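Local atomic coordinates of putative ABC transporter amino acid-binding protein (Sinorhizobium meliloti, PDB entry 2Q88), a protein that binds the compatible solute ectoine and probably delivers it to an ABC transporter for uptake as an osmoprotectant. Residues 81-86 and 132-137; 87-91 and 205-209; 99-105 and 169-175. All blocks are in the same frame, centred on the assembly; numbering follows the deposited sequence.

Interaction 1 of 3, residues 81-86 and 132-137; sequences FMKPER and GGTEEK. With 4CS ((4S)-2-methyl-1,4,5,6-tetrahydropyrimidine-4-carboxylic acid), chain F.
Two helix starts face each other across the ligand cleft: K83 occupies the N-cap position of the helix beginning at P84, and G133, preceded by G132 at positive phi (phi/psi 76/10), that of the helix beginning at T134. The CA atoms of F81 and T134, 7.5 Å apart, set the register. T134 buries the largest area. Its CG2 (chi1 p) lies 3.7 Å from K83 CD, and T134 OG1, hydrogen-bonded to E101, sits 3.5 Å from F81 CD2 at the ring edge. K83 (m, t, p, t) ends with NZ 3.9 Å from K137 CB; a water donates to T134 O (2.8 Å) and weakly joins K83 NZ (3.2 Å). R86 gives NH1 to F81 O (2.8 Å) and NH2, weakly, to G132 O (3.2 Å). R86 NH1 and NH2 hydrogen-bond ectoine OXT and O, each at 2.8 Å. F81 N reaches OXT at 2.9 Å and T134 N reaches O at 2.7 Å. Four N-H donors from both segments thus converge on one carboxylate, whose negative charge helps bridge the cleft.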
# COMPACT_ATOMS: atom_id res chain seq x y z
N PHE A 81 1.21 -3.87 -2.23
CA PHE A 81 0.53 -5.15 -2.31
C PHE A 81 1.31 -6.18 -3.12
O PHE A 81 1.92 -5.84 -4.14
CB PHE A 81 -0.87 -4.99 -2.92
CG PHE A 81 -1.81 -4.12 -2.13
CD1 PHE A 81 -1.98 -4.31 -0.75
CD2 PHE A 81 -2.61 -3.17 -2.78
CE1 PHE A 81 -2.90 -3.51 -0.03
CE2 PHE A 81 -3.52 -2.37 -2.06
CZ PHE A 81 -3.65 -2.55 -0.69
N MET A 82 1.28 -7.43 -2.66
CA MET A 82 1.98 -8.52 -3.33
C MET A 82 1.29 -8.92 -4.62
O MET A 82 0.07 -9.08 -4.64
CB MET A 82 2.07 -9.75 -2.44
CG MET A 82 2.79 -9.53 -1.12
SD MET A 82 3.20 -11.13 -0.37
CE MET A 82 3.37 -10.62 1.33
N LYS A 83 2.09 -9.10 -5.66
CA LYS A 83 1.64 -9.54 -6.97
C LYS A 83 2.79 -10.30 -7.61
O LYS A 83 3.95 -9.97 -7.37
CB LYS A 83 1.32 -8.35 -7.87
CG LYS A 83 0.17 -7.48 -7.43
CD LYS A 83 0.31 -6.10 -8.04
CE LYS A 83 -0.05 -6.10 -9.50
NZ LYS A 83 -0.02 -4.71 -10.04
N PRO A 84 2.47 -11.30 -8.43
CA PRO A 84 3.50 -12.09 -9.11
C PRO A 84 4.67 -11.24 -9.64
O PRO A 84 5.82 -11.49 -9.27
CB PRO A 84 2.72 -12.75 -10.25
CG PRO A 84 1.36 -12.98 -9.64
CD PRO A 84 1.11 -11.75 -8.77
N GLU A 85 4.37 -10.21 -10.43
CA GLU A 85 5.39 -9.29 -10.99
C GLU A 85 6.27 -8.61 -9.96
O GLU A 85 7.47 -8.46 -10.17
CB GLU A 85 4.75 -8.20 -11.86
CG GLU A 85 3.36 -7.78 -11.40
CD GLU A 85 2.29 -8.66 -12.01
OE1 GLU A 85 1.71 -9.49 -11.29
OE2 GLU A 85 2.04 -8.53 -13.23
N ARG A 86 5.66 -8.18 -8.85
CA ARG A 86 6.40 -7.54 -7.78
C ARG A 86 7.20 -8.57 -7.00
O ARG A 86 8.33 -8.31 -6.61
CB ARG A 86 5.45 -6.80 -6.84
CG ARG A 86 4.69 -5.66 -7.48
CD ARG A 86 3.75 -4.97 -6.49
NE ARG A 86 3.13 -3.78 -7.07
CZ ARG A 86 2.25 -3.01 -6.46
NH1 ARG A 86 1.84 -3.29 -5.23
NH2 ARG A 86 1.77 -1.93 -7.09
N GLY A 132 1.93 3.72 -10.82
CA GLY A 132 2.60 2.47 -10.46
C GLY A 132 1.83 1.63 -9.44
O GLY A 132 2.36 0.64 -8.92
N GLY A 133 0.59 2.03 -9.17
CA GLY A 133 -0.23 1.37 -8.16
C GLY A 133 -1.10 0.25 -8.71
O GLY A 133 -1.33 0.17 -9.92
N THR A 134 -1.61 -0.60 -7.81
CA THR A 134 -2.50 -1.69 -8.22
C THR A 134 -3.75 -1.20 -8.92
O THR A 134 -4.23 -1.86 -9.85
CB THR A 134 -2.92 -2.57 -7.03
OG1 THR A 134 -3.31 -1.74 -5.92
CG2 THR A 134 -1.74 -3.39 -6.51
N GLU A 135 -4.31 -0.07 -8.48
CA GLU A 135 -5.55 0.43 -9.10
C GLU A 135 -5.32 0.84 -10.54
O GLU A 135 -6.13 0.53 -11.41
CB GLU A 135 -6.13 1.63 -8.34
CG GLU A 135 -6.47 1.31 -6.90
CD GLU A 135 -5.24 1.32 -6.02
OE1 GLU A 135 -4.21 1.86 -6.45
OE2 GLU A 135 -5.32 0.77 -4.89
N GLU A 136 -4.21 1.53 -10.78
CA GLU A 136 -3.84 1.93 -12.13
C GLU A 136 -3.73 0.71 -13.06
O GLU A 136 -4.28 0.72 -14.17
CB GLU A 136 -2.53 2.72 -12.11
CG GLU A 136 -2.05 3.18 -13.48
CD GLU A 136 -0.64 3.71 -13.46
OE1 GLU A 136 -0.44 4.85 -13.95
OE2 GLU A 136 0.27 3.00 -12.98
N LYS A 137 -3.04 -0.33 -12.60
CA LYS A 137 -2.89 -1.57 -13.38
C LYS A 137 -4.24 -2.26 -13.62
O LYS A 137 -4.49 -2.76 -14.71
CB LYS A 137 -1.90 -2.53 -12.71
CG LYS A 137 -1.59 -3.80 -13.52
CD LYS A 137 -0.80 -3.52 -14.80
CE LYS A 137 -0.59 -4.79 -15.62
NZ LYS A 137 0.26 -4.55 -16.81
O 4CS F . -0.02 -0.49 -5.57
C 4CS F . -0.27 -0.64 -4.37
OXT 4CS F . 0.37 -1.47 -3.71
CA 4CS F . -1.37 0.18 -3.71
CB 4CS F . -1.41 1.62 -4.18
CAD 4CS F . -2.58 2.35 -3.50
NAG 4CS F . -2.44 2.23 -2.03
CAI 4CS F . -1.79 1.13 -1.44
CAA 4CS F . -1.65 1.03 0.09
N 4CS F . -1.23 0.12 -2.24
O HOH W 1 -3.26 -4.52 -9.96

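Interaction 2 of 3, residues 87-91 and 205-209; sequences CAAVA and AAFRK
A minimal antiparallel pairing, a ladder of one bridge, joins the chain just beyond helix 84-87 to the strand before helix 212-228, probably in the lobe that also carries F81 and R86. C87 ends the helix, A88 (phi/psi -74/-20) and A89 (-101/-24) drift from helical values, and V90 turns extended (-135/164), leading into A91. On the second segment, A205 approaches only at the margin, its O 3.9 Å from A91 O. A206 (-109/134) begins the side-chain contact, with CB 3.8 Å from V90 CG2. F207 supplies the register: it forms a hydrogen-bonded antiparallel pair with A91, their CA atoms 4.9 Å apart, through F207 N to A91 O (2.8 Å) and A91 N to F207 O (2.7 Å). The CB atoms of A91 and F207 lie 4.5 Å apart on the same face, yet the F207 ring (chi1 m, chi2 88°) leads away. R208 turns aside to a salt bridge with D211. K209 then folds back with chi1 and chi2 both m, so that NZ donates to C87 O and to V90 O, each at 3.0 Å; a water links K209 N (2.9 Å) to A89 O (2.6 Å). Helix 212-228 packs against A91 and F207, with F218 edge-to-face to the F207 ring, helix 64-69 meets A89 and V90, and the disulfide C87-C254 fastens helix 250-254.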
# COMPACT_ATOMS: atom_id res chain seq x y z
N CYS A 87 6.59 -9.73 -6.77
CA CYS A 87 7.24 -10.84 -6.07
C CYS A 87 8.53 -11.30 -6.75
O CYS A 87 9.46 -11.74 -6.09
CB CYS A 87 6.26 -12.01 -5.90
SG CYS A 87 4.87 -11.57 -4.83
N ALA A 88 8.58 -11.16 -8.08
CA ALA A 88 9.76 -11.51 -8.86
C ALA A 88 10.91 -10.51 -8.70
O ALA A 88 12.06 -10.85 -8.97
CB ALA A 88 9.40 -11.66 -10.32
N ALA A 89 10.59 -9.29 -8.26
CA ALA A 89 11.55 -8.18 -8.21
C ALA A 89 12.12 -7.93 -6.82
O ALA A 89 13.20 -7.35 -6.68
CB ALA A 89 10.91 -6.90 -8.74
N VAL A 90 11.38 -8.35 -5.79
CA VAL A 90 11.75 -8.10 -4.39
C VAL A 90 11.58 -9.36 -3.53
O VAL A 90 10.91 -10.31 -3.94
CB VAL A 90 10.88 -6.97 -3.77
CG1 VAL A 90 11.09 -5.67 -4.51
CG2 VAL A 90 9.41 -7.35 -3.78
N ALA A 91 12.18 -9.35 -2.35
CA ALA A 91 11.98 -10.39 -1.35
C ALA A 91 10.98 -9.89 -0.30
O ALA A 91 11.33 -9.07 0.54
CB ALA A 91 13.30 -10.76 -0.69
N ALA A 205 6.33 -6.27 4.00
CA ALA A 205 7.53 -5.47 3.79
C ALA A 205 8.33 -6.08 2.63
O ALA A 205 8.43 -7.30 2.54
CB ALA A 205 8.36 -5.41 5.06
N ALA A 206 8.86 -5.24 1.74
CA ALA A 206 9.68 -5.74 0.63
C ALA A 206 11.15 -5.40 0.84
O ALA A 206 11.48 -4.25 1.15
CB ALA A 206 9.20 -5.17 -0.68
N PHE A 207 12.02 -6.39 0.62
CA PHE A 207 13.46 -6.21 0.76
C PHE A 207 14.14 -6.51 -0.56
O PHE A 207 13.57 -7.19 -1.41
CB PHE A 207 14.01 -7.14 1.85
CG PHE A 207 13.33 -6.97 3.18
CD1 PHE A 207 12.18 -7.69 3.49
CD2 PHE A 207 13.84 -6.08 4.11
CE1 PHE A 207 11.54 -7.52 4.72
CE2 PHE A 207 13.21 -5.91 5.34
CZ PHE A 207 12.06 -6.63 5.64
N ARG A 208 15.35 -5.99 -0.73
CA ARG A 208 16.17 -6.30 -1.89
C ARG A 208 16.39 -7.81 -1.94
O ARG A 208 16.63 -8.44 -0.90
CB ARG A 208 17.50 -5.56 -1.76
CG ARG A 208 17.94 -4.77 -2.97
CD ARG A 208 19.38 -4.24 -2.88
NE ARG A 208 20.35 -5.34 -2.79
CZ ARG A 208 21.16 -5.58 -1.76
NH1 ARG A 208 21.18 -4.78 -0.70
NH2 ARG A 208 21.98 -6.61 -1.81
N LYS A 209 16.30 -8.40 -3.13
CA LYS A 209 16.48 -9.86 -3.31
C LYS A 209 17.72 -10.44 -2.62
O LYS A 209 17.68 -11.54 -2.05
CB LYS A 209 16.51 -10.21 -4.80
CG LYS A 209 15.14 -10.28 -5.46
CD LYS A 209 14.38 -11.52 -5.03
CE LYS A 209 13.20 -11.77 -5.95
NZ LYS A 209 12.21 -12.69 -5.31
O HOH W 2 15.30 -6.66 -5.29

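Interaction 3 of 3, residues 99-105 and 169-175; sequences DAEAFAL and VYSLPVL. With 4CS ((4S)-2-methyl-1,4,5,6-tetrahydropyrimidine-4-carboxylic acid), chain F.
The ectoine pocket is bordered here by P173, at the end of an antiparallel strand pair in the mixed sheet of one lobe; P173 CD lies 3.4 Å from ligand NAG. Strands 101-105 and 169-173 approach to 4.5 Å between axes, their directions 152° apart. A104 and Y170 are a hydrogen-bonded pair (CA-CA 5.0 Å), with A104 N to Y170 O at 2.7 Å and Y170 N to A104 O at 2.9 Å; E101 CA and P173 CA, in a non-hydrogen-bonded pair, are 4.2 Å apart. Between these pairs, A102 N donates to L172 O (2.8 Å), while S171 OG (chi1 t), also hydrogen-bonded to Y116 OH, gives to A102 O (2.9 Å). V169 CG2 makes a CH-pi contact over the F103 ring, 3.7 Å from its centroid. Where helix 174-184 starts, V174 N binds A100 O (2.9 Å) and L175 N binds D99 OD2 (2.8 Å). That helix packs I177 onto A102, A104 and L172; on the F103, V169 and S171 side lies I127 of strand 127-129, which runs parallel to 169-173.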
# COMPACT_ATOMS: atom_id res chain seq x y z
N ASP A 99 -6.38 -5.50 2.14
CA ASP A 99 -7.50 -4.61 1.83
C ASP A 99 -8.07 -4.83 0.44
O ASP A 99 -7.38 -5.31 -0.47
CB ASP A 99 -7.11 -3.14 1.99
CG ASP A 99 -8.29 -2.27 2.45
OD1 ASP A 99 -9.35 -2.82 2.84
OD2 ASP A 99 -8.26 -1.03 2.47
N ALA A 100 -9.34 -4.46 0.29
CA ALA A 100 -10.02 -4.44 -0.99
C ALA A 100 -9.83 -3.05 -1.61
O ALA A 100 -9.32 -2.14 -0.96
CB ALA A 100 -11.48 -4.74 -0.78
N GLU A 101 -10.26 -2.89 -2.87
CA GLU A 101 -10.16 -1.62 -3.58
C GLU A 101 -11.49 -0.89 -3.53
O GLU A 101 -12.55 -1.53 -3.49
CB GLU A 101 -9.73 -1.84 -5.04
CG GLU A 101 -8.45 -2.64 -5.25
CD GLU A 101 -7.20 -1.78 -5.07
OE1 GLU A 101 -7.26 -0.79 -4.31
OE2 GLU A 101 -6.17 -2.09 -5.70
N ALA A 102 -11.43 0.43 -3.54
CA ALA A 102 -12.64 1.26 -3.51
C ALA A 102 -12.60 2.36 -4.57
O ALA A 102 -11.56 2.63 -5.16
CB ALA A 102 -12.84 1.86 -2.11
N PHE A 103 -13.77 2.97 -4.82
CA PHE A 103 -13.91 4.17 -5.66
C PHE A 103 -14.46 5.31 -4.83
O PHE A 103 -15.39 5.10 -4.03
CB PHE A 103 -14.94 3.95 -6.76
CG PHE A 103 -14.51 3.05 -7.88
CD1 PHE A 103 -13.18 2.75 -8.11
CD2 PHE A 103 -15.47 2.56 -8.76
CE1 PHE A 103 -12.81 1.92 -9.20
CE2 PHE A 103 -15.12 1.75 -9.82
CZ PHE A 103 -13.78 1.42 -10.04
N ALA A 104 -13.93 6.51 -5.05
CA ALA A 104 -14.56 7.75 -4.64
C ALA A 104 -15.19 8.33 -5.90
O ALA A 104 -14.53 8.47 -6.93
CB ALA A 104 -13.52 8.71 -4.07
N LEU A 105 -16.47 8.67 -5.80
CA LEU A 105 -17.34 8.96 -6.93
C LEU A 105 -18.17 10.22 -6.64
O LEU A 105 -18.29 10.63 -5.49
CB LEU A 105 -18.30 7.77 -7.11
CG LEU A 105 -18.28 6.72 -8.23
CD1 LEU A 105 -17.09 6.79 -9.16
CD2 LEU A 105 -18.43 5.32 -7.67
N VAL A 169 -13.74 9.31 -11.18
CA VAL A 169 -13.58 8.35 -10.10
C VAL A 169 -12.14 8.42 -9.61
O VAL A 169 -11.23 8.60 -10.40
CB VAL A 169 -13.94 6.90 -10.56
CG1 VAL A 169 -13.30 6.55 -11.89
CG2 VAL A 169 -13.54 5.86 -9.53
N TYR A 170 -11.95 8.29 -8.31
CA TYR A 170 -10.61 8.16 -7.75
C TYR A 170 -10.55 6.85 -6.98
O TYR A 170 -11.43 6.55 -6.17
CB TYR A 170 -10.30 9.35 -6.84
CG TYR A 170 -8.96 9.32 -6.12
CD1 TYR A 170 -7.78 9.07 -6.80
CD2 TYR A 170 -8.89 9.56 -4.75
CE1 TYR A 170 -6.54 9.06 -6.13
CE2 TYR A 170 -7.68 9.54 -4.08
CZ TYR A 170 -6.52 9.29 -4.77
OH TYR A 170 -5.32 9.30 -4.09
N SER A 171 -9.54 6.05 -7.26
CA SER A 171 -9.47 4.71 -6.69
C SER A 171 -8.25 4.53 -5.79
O SER A 171 -7.13 4.83 -6.19
CB SER A 171 -9.46 3.67 -7.81
OG SER A 171 -9.55 2.36 -7.27
N LEU A 172 -8.52 4.05 -4.57
CA LEU A 172 -7.52 3.66 -3.56
C LEU A 172 -8.11 2.46 -2.81
O LEU A 172 -9.28 2.13 -3.02
CB LEU A 172 -7.29 4.80 -2.56
CG LEU A 172 -6.46 6.02 -2.97
CD1 LEU A 172 -6.28 6.93 -1.79
CD2 LEU A 172 -5.12 5.62 -3.53
N PRO A 173 -7.33 1.81 -1.95
CA PRO A 173 -7.88 0.82 -1.02
C PRO A 173 -9.03 1.37 -0.18
O PRO A 173 -9.04 2.55 0.17
CB PRO A 173 -6.67 0.46 -0.14
CG PRO A 173 -5.51 0.66 -1.05
CD PRO A 173 -5.86 1.94 -1.79
N VAL A 174 -10.01 0.52 0.10
CA VAL A 174 -11.17 0.85 0.93
C VAL A 174 -10.82 1.69 2.16
O VAL A 174 -11.41 2.75 2.39
CB VAL A 174 -11.91 -0.44 1.37
CG1 VAL A 174 -13.02 -0.15 2.38
CG2 VAL A 174 -12.48 -1.15 0.14
N LEU A 175 -9.88 1.21 2.96
CA LEU A 175 -9.52 1.94 4.18
C LEU A 175 -8.97 3.35 3.91
O LEU A 175 -9.23 4.26 4.69
CB LEU A 175 -8.56 1.14 5.04
CG LEU A 175 -9.18 -0.07 5.75
CD1 LEU A 175 -8.06 -1.00 6.20
CD2 LEU A 175 -10.02 0.34 6.96
O 4CS F . -0.02 -0.49 -5.57
C 4CS F . -0.27 -0.64 -4.37
OXT 4CS F . 0.37 -1.47 -3.71
CA 4CS F . -1.37 0.18 -3.71
CB 4CS F . -1.41 1.62 -4.18
CAD 4CS F . -2.58 2.35 -3.50
NAG 4CS F . -2.44 2.23 -2.03
CAI 4CS F . -1.79 1.13 -1.44
CAA 4CS F . -1.65 1.03 0.09
N 4CS F . -1.23 0.12 -2.24

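Along the chain the first segments come in the order 81-86, 87-91, 99-105, and the second segments as 132-137, 169-175, 205-209, so interaction 1 crosses both others, while interaction 3 lies wholly within the interval spanned by interaction 2. The centres of interactions 2 and 3 are about 25 Å apart, on opposite sides of the chain's centre. Interaction 1 sits between, about 13 and 15 Å from their centres, touching both: M82 CB meets C87 SG at 4.1 Å, and T134 OG1 probably hydrogen-bonds E101 OE2 at 2.9 Å. Interactions 1 and 3 also meet at the same ectoine. This layout is consistent with a two-lobed solute-binding protein closed on ectoine, each outlying contact lying in one lobe and interaction 1 spanning the cleft.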